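Local coordinates for protein putative alpha-L-fucosidase (PDB 3GZA) that probably hydrolyses alpha-L-fucosides as a glycoside hydrolase of family 29, at residues 161-166 with 196-201. Numbering follows the deposited sequence.
Sequences LCEKMV and EPIVNK. With EDO (1,2-ethanediol), chain K.
The terminal methyl of Ile-198 reaches the backbone of helix 148-171, CD1 lying 3.5 Å from the carbonyl O of Glu-163, an oxygen that also accepts a hydrogen bond from Thr-167 OG1. With CG1 beside its own backbone N (chi1 -63°) and the chain then extended, Ile-198 crosses the Glu-163 side chain at about a right angle, Ile-198 CD1 to Glu-163 CB 3.7 Å. The carboxylate of Glu-163 turns elsewhere, OE2 accepting a hydrogen bond from the backbone N of Asp-194, just ahead of helix 196-202. The other Ile-198 branch, CG2, packs against Val-166 CG1 at 4.0 Å, and the same valine methyl meets Val-199 CG2 at 4.2 Å. On another side of helix 148-171, extended Lys-164 donates from NZ to O1 of a 1,2-ethanediol, probably from the crystallisation liquor, at 2.9 Å; the diol is also hydrogen-bonded to Glu-49 OE1 of the second subunit. A leucine in place of Lys-164 would probably leave the diol O1 without its ammonium donor and break this diol-mediated link between subunits. The axes of segments 161-166 and 196-201 approach to 10.0 Å and run nearly parallel, at 15°. Val-199 also rests on Phe-208 of strand 207-209; the contact thus joins two successive helices outside the parallel strands, as in the beta/alpha repeats of a TIM barrel.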
# COMPACT_ATOMS: atom_id res chain seq x y z
N LEU A 161 -0.55 -3.85 -12.06
CA LEU A 161 -0.63 -2.64 -11.23
C LEU A 161 0.05 -1.50 -11.97
O LEU A 161 -0.45 -0.36 -12.06
CB LEU A 161 0.05 -2.87 -9.89
CG LEU A 161 0.18 -1.62 -9.01
CD1 LEU A 161 -1.18 -1.03 -8.51
CD2 LEU A 161 1.14 -1.85 -7.83
N CYS A 162 1.23 -1.81 -12.52
CA CYS A 162 2.00 -0.79 -13.24
C CYS A 162 1.27 -0.33 -14.48
O CYS A 162 1.20 0.88 -14.78
CB CYS A 162 3.36 -1.33 -13.61
SG CYS A 162 4.42 -1.57 -12.14
N GLU A 163 0.70 -1.27 -15.22
CA GLU A 163 -0.13 -0.96 -16.40
C GLU A 163 -1.28 -0.01 -15.99
O GLU A 163 -1.57 0.98 -16.69
CB GLU A 163 -0.68 -2.23 -17.05
CG GLU A 163 0.43 -3.05 -17.71
CD GLU A 163 0.10 -4.48 -17.99
OE1 GLU A 163 -1.06 -4.88 -17.77
OE2 GLU A 163 1.01 -5.23 -18.40
N LYS A 164 -1.92 -0.32 -14.87
CA LYS A 164 -3.02 0.53 -14.40
C LYS A 164 -2.56 1.93 -13.98
O LYS A 164 -3.24 2.91 -14.28
CB LYS A 164 -3.80 -0.15 -13.30
CG LYS A 164 -4.67 -1.30 -13.80
CD LYS A 164 -5.36 -1.96 -12.64
CE LYS A 164 -6.32 -3.06 -13.05
NZ LYS A 164 -6.91 -3.64 -11.76
N MSE A 165 -1.41 2.03 -13.33
CA MSE A 165 -0.85 3.33 -12.94
C MSE A 165 -0.55 4.15 -14.19
O MSE A 165 -0.90 5.32 -14.28
CB MSE A 165 0.39 3.19 -12.07
CG MSE A 165 0.11 2.66 -10.65
SE MSE A 165 1.66 2.76 -9.52
CE MSE A 165 2.81 1.51 -10.32
N VAL A 166 0.08 3.50 -15.16
CA VAL A 166 0.41 4.16 -16.43
C VAL A 166 -0.86 4.61 -17.10
O VAL A 166 -0.92 5.70 -17.65
CB VAL A 166 1.28 3.26 -17.30
CG1 VAL A 166 1.50 3.82 -18.73
CG2 VAL A 166 2.65 3.01 -16.65
N GLU A 196 3.79 -0.14 -23.63
CA GLU A 196 3.88 0.57 -24.89
C GLU A 196 2.50 0.67 -25.54
O GLU A 196 2.15 1.75 -26.05
CB GLU A 196 4.92 -0.06 -25.84
CG GLU A 196 5.14 0.82 -27.02
CD GLU A 196 5.78 0.13 -28.21
OE1 GLU A 196 6.31 -1.01 -28.09
OE2 GLU A 196 5.74 0.76 -29.31
N PRO A 197 1.68 -0.39 -25.50
CA PRO A 197 0.36 -0.23 -26.12
C PRO A 197 -0.52 0.78 -25.44
O PRO A 197 -1.39 1.38 -26.09
CB PRO A 197 -0.27 -1.61 -25.97
CG PRO A 197 0.87 -2.53 -25.84
CD PRO A 197 1.89 -1.80 -25.08
N ILE A 198 -0.34 0.94 -24.14
CA ILE A 198 -1.12 1.93 -23.36
C ILE A 198 -0.73 3.34 -23.78
O ILE A 198 -1.58 4.18 -24.08
CB ILE A 198 -0.92 1.74 -21.86
CG1 ILE A 198 -1.41 0.39 -21.40
CG2 ILE A 198 -1.66 2.84 -21.05
CD1 ILE A 198 -0.94 0.09 -19.98
N VAL A 199 0.57 3.58 -23.88
CA VAL A 199 1.07 4.90 -24.28
C VAL A 199 0.66 5.13 -25.74
O VAL A 199 0.17 6.22 -26.12
CB VAL A 199 2.58 5.02 -24.05
CG1 VAL A 199 3.09 6.39 -24.61
CG2 VAL A 199 2.91 4.84 -22.58
N ASN A 200 0.71 4.12 -26.60
CA ASN A 200 0.33 4.34 -27.99
C ASN A 200 -1.14 4.68 -28.15
O ASN A 200 -1.51 5.50 -28.97
CB ASN A 200 0.62 3.09 -28.83
CG ASN A 200 2.08 2.97 -29.21
OD1 ASN A 200 2.81 3.99 -29.25
ND2 ASN A 200 2.50 1.74 -29.55
N LYS A 201 -1.99 4.04 -27.36
CA LYS A 201 -3.41 4.28 -27.47
C LYS A 201 -3.82 5.64 -26.93
O LYS A 201 -4.56 6.39 -27.60
CB LYS A 201 -4.17 3.21 -26.70
CG LYS A 201 -5.67 3.37 -26.72
CD LYS A 201 -6.37 2.22 -26.08
CE LYS A 201 -7.90 2.38 -26.18
NZ LYS A 201 -8.59 1.23 -25.53
C1 EDO K . -3.38 -5.15 -10.48
O1 EDO K . -4.64 -5.32 -11.25
C2 EDO K . -3.67 -3.90 -9.60
O2 EDO K . -4.31 -4.22 -8.39